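Local structure of IclR transcriptional regulator (Thermotoga maritima, 1MKM) at residues Val146-Lys149 with Glu150-Tyr154. The protein probably acts as a DNA-binding transcriptional repressor of the IclR family, joining a winged helix-turn-helix domain to a zinc-binding C-terminal domain. Numbering follows the deposited sequence.
Sequences VPEK and ELKEY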
ATOM      1  N   VAL B 146      28.551  34.277  15.328  1.00 89.95           N
ATOM      2  CA  VAL B 146      29.065  33.800  16.605  1.00 88.81           C
ATOM      3  C   VAL B 146      30.071  34.851  17.040  1.00 90.29           C
ATOM      4  O   VAL B 146      30.899  35.281  16.235  1.00 92.06           O
ATOM      5  CB  VAL B 146      29.796  32.433  16.469  1.00 93.85           C
ATOM      6  CG1 VAL B 146      28.820  31.363  16.017  1.00 94.04           C
ATOM      7  CG2 VAL B 146      30.956  32.543  15.480  1.00 82.41           C
ATOM      8  N   PRO B 147      30.002  35.307  18.301  1.00 90.82           N
ATOM      9  CA  PRO B 147      30.974  36.316  18.721  1.00 92.31           C
ATOM     10  C   PRO B 147      32.378  35.986  18.205  1.00 96.78           C
ATOM     11  O   PRO B 147      32.874  34.867  18.381  1.00 94.61           O
ATOM     12  CB  PRO B 147      30.860  36.276  20.238  1.00 86.39           C
ATOM     13  CG  PRO B 147      29.382  36.074  20.421  1.00 86.22           C
ATOM     14  CD  PRO B 147      29.077  34.981  19.402  1.00 92.08           C
ATOM     15  N   GLU B 148      32.980  36.968  17.536  1.00 98.78           N
ATOM     16  CA  GLU B 148      34.317  36.870  16.951  1.00 95.66           C
ATOM     17  C   GLU B 148      35.274  35.981  17.735  1.00 96.58           C
ATOM     18  O   GLU B 148      35.994  35.167  17.155  1.00 93.54           O
ATOM     19  CB  GLU B 148      34.906  38.277  16.814  1.00 98.26           C
ATOM     20  CG  GLU B 148      34.566  39.197  17.983  1.00 98.35           C
ATOM     21  CD  GLU B 148      35.086  38.676  19.314  1.00105.90           C
ATOM     22  OE1 GLU B 148      36.320  38.650  19.498  1.00114.81           O
ATOM     23  OE2 GLU B 148      34.265  38.279  20.172  1.00 97.88           O
ATOM     24  N   LYS B 149      35.274  36.151  19.055  1.00 99.59           N
ATOM     25  CA  LYS B 149      36.118  35.384  19.969  1.00 97.85           C
ATOM     26  C   LYS B 149      35.900  33.888  19.770  1.00 98.08           C
ATOM     27  O   LYS B 149      36.832  33.146  19.441  1.00 96.92           O
ATOM     28  CB  LYS B 149      35.775  35.758  21.413  1.00 95.13           C
ATOM     29  CG  LYS B 149      36.453  34.900  22.464  1.00103.95           C
ATOM     30  CD  LYS B 149      35.901  35.212  23.843  1.00108.21           C
ATOM     31  CE  LYS B 149      36.485  34.286  24.896  1.00112.16           C
ATOM     32  NZ  LYS B 149      35.808  34.455  26.208  1.00113.48           N
ATOM     33  N   GLU B 150      34.658  33.461  19.982  1.00 97.37           N
ATOM     34  CA  GLU B 150      34.277  32.065  19.826  1.00 92.49           C
ATOM     35  C   GLU B 150      34.658  31.638  18.417  1.00 91.80           C
ATOM     36  O   GLU B 150      35.224  30.563  18.207  1.00 92.50           O
ATOM     37  CB  GLU B 150      32.770  31.914  20.013  1.00 82.39           C
ATOM     38  CG  GLU B 150      32.312  30.475  20.145  1.00 78.54           C
ATOM     39  CD  GLU B 150      30.858  30.289  19.753  1.00 73.88           C
ATOM     40  OE1 GLU B 150      30.004  31.086  20.202  1.00 68.13           O
ATOM     41  OE2 GLU B 150      30.568  29.340  18.997  1.00 62.46           O
ATOM     42  N   LEU B 151      34.338  32.504  17.459  1.00 92.58           N
ATOM     43  CA  LEU B 151      34.628  32.267  16.045  1.00 92.94           C
ATOM     44  C   LEU B 151      36.091  31.889  15.862  1.00 88.13           C
ATOM     45  O   LEU B 151      36.423  30.768  15.464  1.00 64.93           O
ATOM     46  CB  LEU B 151      34.321  33.531  15.230  1.00 97.58           C
ATOM     47  CG  LEU B 151      34.661  33.510  13.736  1.00103.01           C
ATOM     48  CD1 LEU B 151      33.850  32.423  13.039  1.00109.09           C
ATOM     49  CD2 LEU B 151      34.365  34.871  13.123  1.00 97.83           C
ATOM     50  N   LYS B 152      36.952  32.854  16.169  1.00 96.76           N
ATOM     51  CA  LYS B 152      38.394  32.700  16.064  1.00103.64           C
ATOM     52  C   LYS B 152      38.857  31.314  16.504  1.00105.91           C
ATOM     53  O   LYS B 152      39.738  30.712  15.876  1.00102.36           O
ATOM     54  CB  LYS B 152      39.079  33.792  16.896  1.00104.31           C
ATOM     55  CG  LYS B 152      38.723  35.206  16.428  1.00104.40           C
ATOM     56  CD  LYS B 152      39.312  36.292  17.318  1.00100.69           C
ATOM     57  CE  LYS B 152      38.933  37.679  16.803  1.00 91.70           C
ATOM     58  NZ  LYS B 152      39.450  38.760  17.683  1.00 79.85           N
ATOM     59  N   GLU B 153      38.250  30.799  17.571  1.00103.56           N
ATOM     60  CA  GLU B 153      38.624  29.485  18.063  1.00 99.26           C
ATOM     61  C   GLU B 153      38.164  28.381  17.125  1.00 99.54           C
ATOM     62  O   GLU B 153      38.874  27.391  16.937  1.00 96.81           O
ATOM     63  CB  GLU B 153      38.039  29.220  19.445  1.00 99.50           C
ATOM     64  CG  GLU B 153      38.565  27.918  20.024  1.00102.70           C
ATOM     65  CD  GLU B 153      37.794  27.445  21.232  1.00103.64           C
ATOM     66  OE1 GLU B 153      36.658  26.953  21.060  1.00 97.27           O
ATOM     67  OE2 GLU B 153      38.330  27.568  22.352  1.00104.57           O
ATOM     68  N   TYR B 154      36.974  28.540  16.548  1.00 92.78           N
ATOM     69  CA  TYR B 154      36.451  27.527  15.632  1.00 89.82           C
ATOM     70  C   TYR B 154      37.452  27.269  14.515  1.00 88.33           C
ATOM     71  O   TYR B 154      37.908  26.141  14.323  1.00 74.94           O
ATOM     72  CB  TYR B 154      35.120  27.978  15.010  1.00 96.35           C
ATOM     73  CG  TYR B 154      34.543  26.993  14.000  1.00 98.15           C
ATOM     74  CD1 TYR B 154      33.743  25.927  14.410  1.00 97.97           C
ATOM     75  CD2 TYR B 154      34.826  27.113  12.637  1.00 98.04           C
ATOM     76  CE1 TYR B 154      33.237  25.004  13.488  1.00 93.77           C
ATOM     77  CE2 TYR B 154      34.330  26.190  11.709  1.00102.47           C
ATOM     78  CZ  TYR B 154      33.536  25.138  12.144  1.00 97.05           C
ATOM     79  OH  TYR B 154      33.051  24.220  11.238  1.00 91.37           O
TER
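The carboxylate of Glu150 lies with one face over the side chain of Val146. OE1 stands 4.0 Å from Val146 CB, while OE2 is equally far, 4.0 Å, from Val146 CG1, so both oxygens rest above aliphatic carbon. Pro147 comes in at the OE1 end of the group, displaced toward the same face as Val146, its CD 4.1 Å from Glu150 OE1. With CG anti to the backbone N (chi1 -168°) and an extended chain beyond, Glu150 reaches back past the turn to these two residues. Its polar end is held from outside: OE1 is hydrogen-bonded to the hydroxyl of Tyr210, a residue whose side chain also touches Pro147, and OE2 has a weak, long ion pair with Lys104. The other branch of Val146 faces Leu151. CG2 touches Leu151 CB at 3.5 Å and Leu151 CD1 at 3.8 Å, the side chains meeting at about a right angle. This apolar contact between residues five positions apart, from the loop into the first turns of helix 148-157, resembles a hydrophobic staple, for if Pro147 is taken as the N-cap, Val146 and Leu151 are the N' and N4 positions. It sits in the GAF-like C-terminal domain of the regulator, where Leu151 continues inward against Leu143 of helix 137-143 and Leu178 and Arg182 of helix 171-184. Next to Val146 in sequence, Pro147 accepts at its O a nearly straight hydrogen bond from Leu151 N (2.9 Å, 173°), tying the loop residue into the helical bonding pattern. On the outer surface, the bent chain of Glu148 turns its carboxylate toward the extended Lys152 one helical turn later. Glu148 OE1 and Lys152 NZ are 3.6 Å apart, a long salt bridge between two exposed side chains.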